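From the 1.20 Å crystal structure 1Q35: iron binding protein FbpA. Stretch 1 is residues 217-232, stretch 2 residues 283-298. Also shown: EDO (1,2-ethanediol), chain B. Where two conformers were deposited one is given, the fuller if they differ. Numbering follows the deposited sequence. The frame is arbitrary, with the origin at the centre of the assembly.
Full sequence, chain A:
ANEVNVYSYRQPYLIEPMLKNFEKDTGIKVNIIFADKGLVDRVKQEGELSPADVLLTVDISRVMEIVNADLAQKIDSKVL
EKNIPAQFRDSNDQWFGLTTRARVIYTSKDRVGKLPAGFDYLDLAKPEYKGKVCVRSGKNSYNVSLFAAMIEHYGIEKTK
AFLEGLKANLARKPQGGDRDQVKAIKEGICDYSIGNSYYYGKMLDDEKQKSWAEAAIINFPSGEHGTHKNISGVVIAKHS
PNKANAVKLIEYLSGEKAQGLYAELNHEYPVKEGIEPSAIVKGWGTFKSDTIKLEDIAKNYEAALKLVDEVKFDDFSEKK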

ATOM      1  N   ILE A 217      15.379  -4.898 -11.143  1.00  9.18           N
ATOM      2  CA  ILE A 217      15.953  -5.125  -9.828  1.00  9.18           C
ATOM      3  C   ILE A 217      15.118  -4.344  -8.817  1.00  8.70           C
ATOM      4  O   ILE A 217      14.778  -3.183  -9.046  1.00  8.48           O
ATOM      5  CB  ILE A 217      17.421  -4.659  -9.799  1.00  9.75           C
ATOM      6  CG1 ILE A 217      18.277  -5.567 -10.695  1.00 11.04           C
ATOM      7  CG2 ILE A 217      17.961  -4.648  -8.365  1.00 10.31           C
ATOM      8  CD1 ILE A 217      19.619  -4.975 -11.044  1.00 12.64           C
ATOM      9  N   ILE A 218      14.786  -4.994  -7.705  1.00  8.60           N
ATOM     10  CA  ILE A 218      14.112  -4.320  -6.597  1.00  8.60           C
ATOM     11  C   ILE A 218      15.147  -3.612  -5.715  1.00  8.33           C
ATOM     12  O   ILE A 218      16.163  -4.200  -5.334  1.00  9.46           O
ATOM     13  CB  ILE A 218      13.217  -5.313  -5.784  1.00  8.66           C
ATOM     14  CG1 ILE A 218      12.424  -4.569  -4.708  1.00  8.77           C
ATOM     15  CG2 ILE A 218      14.028  -6.446  -5.147  1.00  9.74           C
ATOM     16  CD1 ILE A 218      11.234  -5.329  -4.184  1.00  9.45           C
ATOM     17  N   ASN A 219      14.898  -2.341  -5.412  1.00  8.12           N
ATOM     18  CA  ASN A 219      15.811  -1.548  -4.592  1.00  8.13           C
ATOM     19  C   ASN A 219      15.049  -0.871  -3.470  1.00  7.91           C
ATOM     20  O   ASN A 219      14.020  -0.248  -3.708  1.00  7.96           O
ATOM     21  CB  ASN A 219      16.514  -0.453  -5.401  1.00  8.11           C
ATOM     22  CG  ASN A 219      17.242  -0.980  -6.616  1.00  8.33           C
ATOM     23  OD1 ASN A 219      18.425  -1.326  -6.547  1.00  9.22           O
ATOM     24  ND2 ASN A 219      16.549  -1.015  -7.749  1.00  8.57           N
ATOM     25  N   PHE A 220      15.585  -0.961  -2.257  1.00  7.95           N
ATOM     26  CA  PHE A 220      15.011  -0.313  -1.084  1.00  7.83           C
ATOM     27  C   PHE A 220      15.800   0.963  -0.815  1.00  8.03           C
ATOM     28  O   PHE A 220      16.970   0.898  -0.420  1.00  8.35           O
ATOM     29  CB  PHE A 220      15.099  -1.247   0.125  1.00  7.96           C
ATOM     30  CG  PHE A 220      14.402  -2.551  -0.077  1.00  9.29           C
ATOM     31  CD1 PHE A 220      15.129  -3.722  -0.229  1.00 12.36           C
ATOM     32  CD2 PHE A 220      13.016  -2.614  -0.114  1.00 10.46           C
ATOM     33  CE1 PHE A 220      14.485  -4.932  -0.416  1.00 13.73           C
ATOM     34  CE2 PHE A 220      12.366  -3.825  -0.300  1.00 11.99           C
ATOM     35  CZ  PHE A 220      13.099  -4.983  -0.457  1.00 13.33           C
ATOM     36  N   PRO A 221      15.201   2.128  -1.055  1.00  8.13           N
ATOM     37  CA  PRO A 221      15.911   3.389  -0.824  1.00  8.52           C
ATOM     38  C   PRO A 221      16.519   3.475   0.575  1.00  8.55           C
ATOM     39  O   PRO A 221      15.921   3.036   1.557  1.00  8.78           O
ATOM     40  CB  PRO A 221      14.821   4.434  -1.046  1.00  8.80           C
ATOM     41  CG  PRO A 221      13.936   3.790  -2.049  1.00  8.83           C
ATOM     42  CD  PRO A 221      13.849   2.364  -1.598  1.00  8.22           C
ATOM     43  N   SER A 222      17.723   4.032   0.647  1.00  8.38           N
ATOM     44  CA  SER A 222      18.518   4.023   1.870  1.00  8.72           C
ATOM     45  C   SER A 222      19.149   5.388   2.137  1.00  8.61           C
ATOM     46  O   SER A 222      20.251   5.484   2.681  1.00  9.51           O
ATOM     47  CB  SER A 222      19.582   2.926   1.790  1.00  9.35           C
ATOM     48  OG  SER A 222      20.384   3.073   0.637  1.00 10.16           O
ATOM     49  N   GLY A 223      18.429   6.444   1.766  1.00  8.90           N
ATOM     50  CA  GLY A 223      18.779   7.788   2.177  1.00  9.15           C
ATOM     51  C   GLY A 223      18.428   8.032   3.634  1.00  9.29           C
ATOM     52  O   GLY A 223      18.160   7.107   4.396  1.00  9.11           O
ATOM     53  N   GLU A 224      18.390   9.303   4.008  1.00  9.68           N
ATOM     54  CA  GLU A 224      18.227   9.725   5.394  1.00 10.20           C
ATOM     55  C   GLU A 224      17.057   9.050   6.104  1.00  9.48           C
ATOM     56  O   GLU A 224      17.163   8.633   7.260  1.00 10.44           O
ATOM     57  CB  GLU A 224      18.035  11.245   5.417  1.00 10.66           C
ATOM     58  CG  GLU A 224      17.877  11.845   6.803  1.00 12.43           C
ATOM     59  CD  GLU A 224      17.726  13.357   6.798  1.00 14.74           C
ATOM     60  OE1 GLU A 224      17.621  13.937   7.901  1.00 17.04           O
ATOM     61  OE2 GLU A 224      17.706  13.968   5.706  1.00 15.26           O
ATOM     62  N   HIS A 225      15.926   8.969   5.410  1.00  8.89           N
ATOM     63  CA  HIS A 225      14.697   8.437   5.996  1.00  8.51           C
ATOM     64  C   HIS A 225      14.310   7.072   5.449  1.00  8.09           C
ATOM     65  O   HIS A 225      13.178   6.628   5.630  1.00  8.56           O
ATOM     66  CB  HIS A 225      13.568   9.441   5.812  1.00  8.80           C
ATOM     67  CG  HIS A 225      13.888  10.784   6.380  1.00  9.90           C
ATOM     68  ND1 HIS A 225      13.670  11.101   7.703  1.00 11.91           N
ATOM     69  CD2 HIS A 225      14.496  11.860   5.831  1.00 11.51           C
ATOM     70  CE1 HIS A 225      14.060  12.344   7.922  1.00 12.17           C
ATOM     71  NE2 HIS A 225      14.573  12.826   6.806  1.00 11.98           N
ATOM     72  N   GLY A 226      15.248   6.397   4.794  1.00  7.96           N
ATOM     73  CA  GLY A 226      15.064   5.008   4.431  1.00  7.88           C
ATOM     74  C   GLY A 226      13.953   4.757   3.430  1.00  7.76           C
ATOM     75  O   GLY A 226      13.656   5.580   2.568  1.00  8.02           O
ATOM     76  N   THR A 227      13.327   3.598   3.562  1.00  7.57           N
ATOM     77  CA  THR A 227      12.294   3.142   2.649  1.00  7.31           C
ATOM     78  C   THR A 227      10.916   3.428   3.231  1.00  6.91           C
ATOM     79  O   THR A 227      10.643   3.125   4.391  1.00  7.55           O
ATOM     80  CB  THR A 227      12.465   1.636   2.405  1.00  7.35           C
ATOM     81  OG1 THR A 227      13.630   1.398   1.601  1.00  8.45           O
ATOM     82  CG2 THR A 227      11.309   1.058   1.605  1.00  7.87           C
ATOM     83  N   HIS A 228      10.056   4.015   2.411  1.00  6.75           N
ATOM     84  CA  HIS A 228       8.667   4.267   2.757  1.00  7.07           C
ATOM     85  C   HIS A 228       7.893   2.968   2.911  1.00  7.35           C
ATOM     86  O   HIS A 228       7.900   2.115   2.025  1.00  7.54           O
ATOM     87  CB  HIS A 228       8.026   5.131   1.666  1.00  7.23           C
ATOM     88  CG  HIS A 228       6.550   5.346   1.816  1.00  7.22           C
ATOM     89  ND1 HIS A 228       6.004   6.234   2.720  1.00  7.15           N
ATOM     90  CD2 HIS A 228       5.505   4.803   1.146  1.00  7.38           C
ATOM     91  CE1 HIS A 228       4.686   6.222   2.602  1.00  7.76           C
ATOM     92  NE2 HIS A 228       4.357   5.366   1.651  1.00  7.87           N
ATOM     93  N   LYS A 229       7.241   2.835   4.062  1.00  7.56           N
ATOM     94  CA  LYS A 229       6.327   1.743   4.357  1.00  8.53           C
ATOM     95  C   LYS A 229       4.899   2.247   4.476  1.00  8.25           C
ATOM     96  O   LYS A 229       4.642   3.340   4.979  1.00  8.35           O
ATOM     97  CB  LYS A 229       6.700   1.080   5.683  1.00 10.04           C
ATOM     98  CG  LYS A 229       8.092   0.512   5.747  1.00 12.80           C
ATOM     99  CD  LYS A 229       8.293  -0.633   4.798  1.00 15.30           C
ATOM    100  CE  LYS A 229       7.430  -1.845   5.109  1.00 16.21           C
ATOM    101  NZ  LYS A 229       7.637  -2.342   6.490  1.00 17.32           N
ATOM    102  N   ASN A 230       3.969   1.423   4.028  1.00  7.95           N
ATOM    103  CA  ASN A 230       2.543   1.677   4.199  1.00  8.09           C
ATOM    104  C   ASN A 230       1.887   0.329   4.558  1.00  8.13           C
ATOM    105  O   ASN A 230       2.562  -0.700   4.593  1.00  8.36           O
ATOM    106  CB  ASN A 230       2.001   2.309   2.903  1.00  8.12           C
ATOM    107  CG  ASN A 230       0.687   3.077   3.082  1.00  8.30           C
ATOM    108  OD1 ASN A 230      -0.047   2.897   4.061  1.00  8.65           O
ATOM    109  ND2 ASN A 230       0.378   3.928   2.103  1.00  9.12           N
ATOM    110  N   ILE A 231       0.595   0.333   4.861  1.00  8.21           N
ATOM    111  CA  ILE A 231      -0.084  -0.864   5.352  1.00  8.42           C
ATOM    112  C   ILE A 231      -1.300  -1.234   4.538  1.00  8.52           C
ATOM    113  O   ILE A 231      -1.987  -0.363   3.998  1.00  8.93           O
ATOM    114  CB  ILE A 231      -0.558  -0.677   6.824  1.00  8.86           C
ATOM    115  CG1 ILE A 231      -1.375   0.614   7.013  1.00  9.37           C
ATOM    116  CG2 ILE A 231       0.618  -0.714   7.773  1.00  9.35           C
ATOM    117  CD1 ILE A 231      -2.371   0.532   8.160  1.00  9.94           C
ATOM    118  N   SER A 232      -1.578  -2.531   4.459  1.00  8.62           N
ATOM    119  CA  SER A 232      -2.946  -2.967   4.226  1.00  8.97           C
ATOM    120  C   SER A 232      -3.569  -3.072   5.607  1.00  9.15           C
ATOM    121  O   SER A 232      -2.887  -3.343   6.588  1.00  9.51           O
ATOM    122  CB  SER A 232      -3.039  -4.291   3.458  1.00  9.15           C
ATOM    123  OG  SER A 232      -2.953  -5.425   4.303  1.00  9.29           O
TER
HETATM  124  C1  EDO B1003      -6.854  11.937   4.654  1.00 19.99           C
HETATM  125  O1  EDO B1003      -8.209  12.297   4.884  1.00 20.20           O
HETATM  126  C2  EDO B1003      -6.196  11.623   5.989  1.00 20.26           C
HETATM  127  O2  EDO B1003      -6.144  12.800   6.784  1.00 20.61           O
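Stretch 2, residues 283-298: GWGTFKSDTIKLEDIA

Stretch 2 leaves helical geometry at Gly285, whose positive phi suits glycine, and runs extended from Thr286 to Asp290; Trp284 lies nearest Ile218 and Asp290 near Gly226. It then turns into a short helix, 294-298, whose axis crosses strand 228-232 at -95°, with a closest approach of 9.9 Å. Together the two stretches bury 906 Å².

Ile218, in the first strand, points toward Trp284. Its CD1 lies 3.9 Å from the centroid of the indole six-membered ring, almost on the ring normal, so a branched aliphatic chain covers a broad aromatic face. A water donates to both Ile218 O and Trp284 O, joining the two backbones. Phe220 stacks on Phe287 in an offset arrangement, with ring centroids 4.2 Å apart and planes at 14°; flat rings suit this close, nearly parallel packing.

Beyond Pro221, whose O accepts from Thr227 OG1 at 2.8 Å, a type I turn spans Gly223 to Gly226. The side chain of Lys288, t at chi1, chi2 and chi4 but turned to p at chi3, reaches this turn, and its NZ donates to Gly223 O at 2.9 Å. Gly226 combines positive phi with tight packing: its CA is 3.4 Å from Lys288 O, where a CB would clash.

Thr227 forms a single parallel beta bridge with Ser289. Thr227 N donates to Lys288 O and Asp290 N donates to Thr227 O, both at 2.9 Å and nearly straight, so backbone polar groups are satisfied beside the aromatic pair. A water links His228 ND1 to Asp290 OD1, 2.7 Å from each, while Asp290 OD2 accepts from Ile292 N at 3.1 Å, bracing the chain ahead of the helix.

The long aliphatic portion of Lys229 brings CD to 3.7 Å from Phe287 CE2, at the ring edge. Ile297 CD1 approaches Lys229 O at 3.7 Å, and Ile231 CG2 meets Leu294 CD1 at 4.0 Å: the helix thus turns apolar side chains toward the strand.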

ATOM      1  N   GLY A 283      14.720 -13.328   0.148  1.00 11.75           N
ATOM      2  CA  GLY A 283      15.863 -13.202  -0.740  1.00 11.88           C
ATOM      3  C   GLY A 283      16.234 -11.772  -1.083  1.00 11.72           C
ATOM      4  O   GLY A 283      17.371 -11.499  -1.464  1.00 12.80           O
ATOM      5  N   TRP A 284      15.283 -10.851  -0.950  1.00 11.53           N
ATOM      6  CA  TRP A 284      15.554  -9.430  -1.180  1.00 11.44           C
ATOM      7  C   TRP A 284      16.397  -8.802  -0.077  1.00 11.61           C
ATOM      8  O   TRP A 284      16.938  -7.710  -0.264  1.00 12.10           O
ATOM      9  CB  TRP A 284      14.255  -8.628  -1.291  1.00 11.27           C
ATOM     10  CG  TRP A 284      13.311  -9.101  -2.338  1.00 10.47           C
ATOM     11  CD1 TRP A 284      13.603  -9.841  -3.447  1.00 10.43           C
ATOM     12  CD2 TRP A 284      11.901  -8.865  -2.374  1.00 10.42           C
ATOM     13  NE1 TRP A 284      12.458 -10.077  -4.170  1.00  9.83           N
ATOM     14  CE2 TRP A 284      11.399  -9.492  -3.527  1.00  9.99           C
ATOM     15  CE3 TRP A 284      11.003  -8.185  -1.538  1.00 10.46           C
ATOM     16  CZ2 TRP A 284      10.048  -9.457  -3.869  1.00 10.42           C
ATOM     17  CZ3 TRP A 284       9.660  -8.153  -1.884  1.00 10.57           C
ATOM     18  CH2 TRP A 284       9.198  -8.783  -3.037  1.00 10.69           C
ATOM     19  N   GLY A 285      16.482  -9.465   1.072  1.00 11.42           N
ATOM     20  CA  GLY A 285      17.154  -8.924   2.238  1.00 11.50           C
ATOM     21  C   GLY A 285      16.240  -7.971   2.983  1.00 11.38           C
ATOM     22  O   GLY A 285      15.135  -7.660   2.527  1.00 12.03           O
ATOM     23  N   THR A 286      16.694  -7.508   4.141  1.00 10.92           N
ATOM     24  CA  THR A 286      15.961  -6.486   4.882  1.00 11.16           C
ATOM     25  C   THR A 286      16.436  -5.085   4.474  1.00 10.26           C
ATOM     26  O   THR A 286      17.264  -4.927   3.574  1.00 10.34           O
ATOM     27  CB  THR A 286      16.018  -6.741   6.406  0.65 11.83           C
ATOM     28  OG1 THR A 286      14.968  -6.004   7.051  0.65 12.92           O
ATOM     29  CG2 THR A 286      17.301  -6.234   7.033  0.65 12.97           C
ATOM     30  N   PHE A 287      15.874  -4.066   5.112  1.00  9.83           N
ATOM     31  CA  PHE A 287      16.198  -2.687   4.780  1.00 10.07           C
ATOM     32  C   PHE A 287      15.816  -1.787   5.944  1.00 10.39           C
ATOM     33  O   PHE A 287      15.105  -2.199   6.852  1.00 10.61           O
ATOM     34  CB  PHE A 287      15.473  -2.258   3.498  1.00 10.37           C
ATOM     35  CG  PHE A 287      13.996  -2.435   3.560  1.00 10.37           C
ATOM     36  CD1 PHE A 287      13.406  -3.623   3.160  1.00 11.96           C
ATOM     37  CD2 PHE A 287      13.195  -1.420   4.029  1.00 11.28           C
ATOM     38  CE1 PHE A 287      12.037  -3.782   3.225  1.00 12.63           C
ATOM     39  CE2 PHE A 287      11.830  -1.572   4.095  1.00 12.21           C
ATOM     40  CZ  PHE A 287      11.243  -2.757   3.698  1.00 12.28           C
ATOM     41  N   LYS A 288      16.314  -0.559   5.912  1.00 10.85           N
ATOM     42  CA  LYS A 288      15.987   0.439   6.916  1.00 11.38           C
ATOM     43  C   LYS A 288      14.667   1.110   6.548  1.00 10.58           C
ATOM     44  O   LYS A 288      14.580   1.822   5.543  1.00 10.39           O
ATOM     45  CB  LYS A 288      17.111   1.470   6.988  1.00 12.35           C
ATOM     46  CG  LYS A 288      16.940   2.552   8.044  1.00 14.63           C
ATOM     47  CD  LYS A 288      18.064   3.595   7.972  1.00 17.01           C
ATOM     48  CE  LYS A 288      17.937   4.543   6.772  1.00 18.59           C
ATOM     49  NZ  LYS A 288      19.086   5.501   6.684  1.00 19.53           N
ATOM     50  N   SER A 289      13.635   0.867   7.342  1.00 10.39           N
ATOM     51  CA  SER A 289      12.348   1.526   7.151  1.00 10.68           C
ATOM     52  C   SER A 289      12.386   2.961   7.664  1.00 10.00           C
ATOM     53  O   SER A 289      13.095   3.282   8.615  1.00 10.27           O
ATOM     54  CB  SER A 289      11.234   0.762   7.875  0.65 11.22           C
ATOM     55  OG  SER A 289      10.949  -0.478   7.251  0.65 12.50           O
ATOM     56  N   ASP A 290      11.591   3.818   7.040  1.00  8.99           N
ATOM     57  CA  ASP A 290      11.301   5.134   7.587  1.00  8.57           C
ATOM     58  C   ASP A 290      10.691   4.931   8.972  1.00  9.11           C
ATOM     59  O   ASP A 290       9.817   4.091   9.141  1.00  9.61           O
ATOM     60  CB  ASP A 290      10.317   5.853   6.657  1.00  8.16           C
ATOM     61  CG  ASP A 290      10.222   7.331   6.919  1.00  8.08           C
ATOM     62  OD1 ASP A 290       9.722   8.049   6.010  1.00  7.77           O
ATOM     63  OD2 ASP A 290      10.603   7.862   7.975  1.00  8.84           O
ATOM     64  N   THR A 291      11.161   5.693   9.955  1.00  9.40           N
ATOM     65  CA  THR A 291      10.628   5.611  11.316  1.00 10.02           C
ATOM     66  C   THR A 291       9.385   6.466  11.521  1.00  9.56           C
ATOM     67  O   THR A 291       8.818   6.458  12.610  1.00 10.48           O
ATOM     68  CB  THR A 291      11.701   6.026  12.348  1.00 10.80           C
ATOM     69  OG1 THR A 291      12.186   7.338  12.051  1.00 12.34           O
ATOM     70  CG2 THR A 291      12.919   5.113  12.279  1.00 12.14           C
ATOM     71  N   ILE A 292       8.958   7.212  10.502  1.00  9.09           N
ATOM     72  CA  ILE A 292       7.766   8.045  10.614  1.00  8.65           C
ATOM     73  C   ILE A 292       6.578   7.220  11.131  1.00  9.02           C
ATOM     74  O   ILE A 292       6.368   6.075  10.736  1.00  9.53           O
ATOM     75  CB  ILE A 292       7.441   8.697   9.246  1.00  8.40           C
ATOM     76  CG1 ILE A 292       6.382   9.793   9.400  1.00  8.20           C
ATOM     77  CG2 ILE A 292       7.010   7.645   8.212  1.00  8.21           C
ATOM     78  CD1 ILE A 292       6.156  10.586   8.121  1.00  8.30           C
ATOM     79  N   LYS A 293       5.811   7.805  12.037  1.00  8.95           N
ATOM     80  CA  LYS A 293       4.596   7.165  12.524  1.00  9.82           C
ATOM     81  C   LYS A 293       3.543   7.147  11.417  1.00  9.35           C
ATOM     82  O   LYS A 293       3.417   8.108  10.657  1.00  9.26           O
ATOM     83  CB  LYS A 293       4.043   7.919  13.728  1.00 11.08           C
ATOM     84  CG  LYS A 293       4.806   7.731  15.013  1.00 14.87           C
ATOM     85  CD  LYS A 293       3.871   7.355  16.165  1.00 18.50           C
ATOM     86  CE  LYS A 293       2.726   8.352  16.359  1.00 20.05           C
ATOM     87  NZ  LYS A 293       1.381   7.698  16.369  1.00 21.18           N
ATOM     88  N   LEU A 294       2.757   6.077  11.354  1.00  9.03           N
ATOM     89  CA  LEU A 294       1.755   5.925  10.304  1.00  9.23           C
ATOM     90  C   LEU A 294       0.800   7.117  10.241  1.00  9.23           C
ATOM     91  O   LEU A 294       0.514   7.622   9.159  1.00  9.02           O
ATOM     92  CB  LEU A 294       0.985   4.613  10.493  1.00  9.77           C
ATOM     93  CG  LEU A 294       1.758   3.350  10.090  1.00 10.27           C
ATOM     94  CD1 LEU A 294       1.077   2.086  10.618  1.00 11.03           C
ATOM     95  CD2 LEU A 294       1.931   3.267   8.574  1.00 11.27           C
ATOM     96  N   GLU A 295       0.328   7.591  11.392  1.00  9.48           N
ATOM     97  CA  GLU A 295      -0.597   8.723  11.424  1.00  9.92           C
ATOM     98  C   GLU A 295       0.038  10.001  10.893  1.00  9.49           C
ATOM     99  O   GLU A 295      -0.665  10.865  10.379  1.00  9.71           O
ATOM    100  CB  GLU A 295      -1.121   8.969  12.840  1.00 10.90           C
ATOM    101  CG  GLU A 295      -2.098   7.914  13.336  1.00 13.14           C
ATOM    102  CD  GLU A 295      -1.439   6.812  14.148  1.00 15.22           C
ATOM    103  OE1 GLU A 295      -0.216   6.577  14.014  1.00 15.93           O
ATOM    104  OE2 GLU A 295      -2.162   6.156  14.924  1.00 17.14           O
ATOM    105  N   ASP A 296       1.354  10.122  11.031  1.00  8.95           N
ATOM    106  CA  ASP A 296       2.066  11.297  10.544  1.00  9.25           C
ATOM    107  C   ASP A 296       2.284  11.285   9.029  1.00  9.16           C
ATOM    108  O   ASP A 296       2.599  12.321   8.458  1.00 10.13           O
ATOM    109  CB  ASP A 296       3.376  11.477  11.298  1.00  9.47           C
ATOM    110  CG  ASP A 296       3.156  11.843  12.747  1.00 10.01           C
ATOM    111  OD1 ASP A 296       2.224  12.628  13.028  1.00 10.81           O
ATOM    112  OD2 ASP A 296       3.868  11.373  13.652  1.00 11.32           O
ATOM    113  N   ILE A 297       2.121  10.131   8.383  1.00  8.60           N
ATOM    114  CA  ILE A 297       1.994  10.084   6.926  1.00  8.60           C
ATOM    115  C   ILE A 297       0.632  10.671   6.546  1.00  8.57           C
ATOM    116  O   ILE A 297       0.547  11.635   5.782  1.00  8.74           O
ATOM    117  CB  ILE A 297       2.119   8.633   6.390  1.00  8.48           C
ATOM    118  CG1 ILE A 297       3.491   8.042   6.727  1.00  8.35           C
ATOM    119  CG2 ILE A 297       1.861   8.595   4.878  1.00  8.81           C
ATOM    120  CD1 ILE A 297       3.575   6.543   6.487  1.00  8.30           C
ATOM    121  N   ALA A 298      -0.432  10.085   7.094  1.00  8.38           N
ATOM    122  CA  ALA A 298      -1.792  10.455   6.718  1.00  8.86           C
ATOM    123  C   ALA A 298      -2.092  11.930   6.950  1.00  8.80           C
ATOM    124  O   ALA A 298      -2.828  12.545   6.192  1.00  8.86           O
ATOM    125  CB  ALA A 298      -2.800   9.590   7.463  1.00  9.12           C
TER
HETATM  126  O   HOH W   1      16.977  -5.875  -2.659  1.00 34.40           O
HETATM  127  O   HOH W   2      17.300   0.824   3.266  1.00 19.16           O
HETATM  128  O   HOH W   3       7.546   6.918   4.808  1.00  9.03           O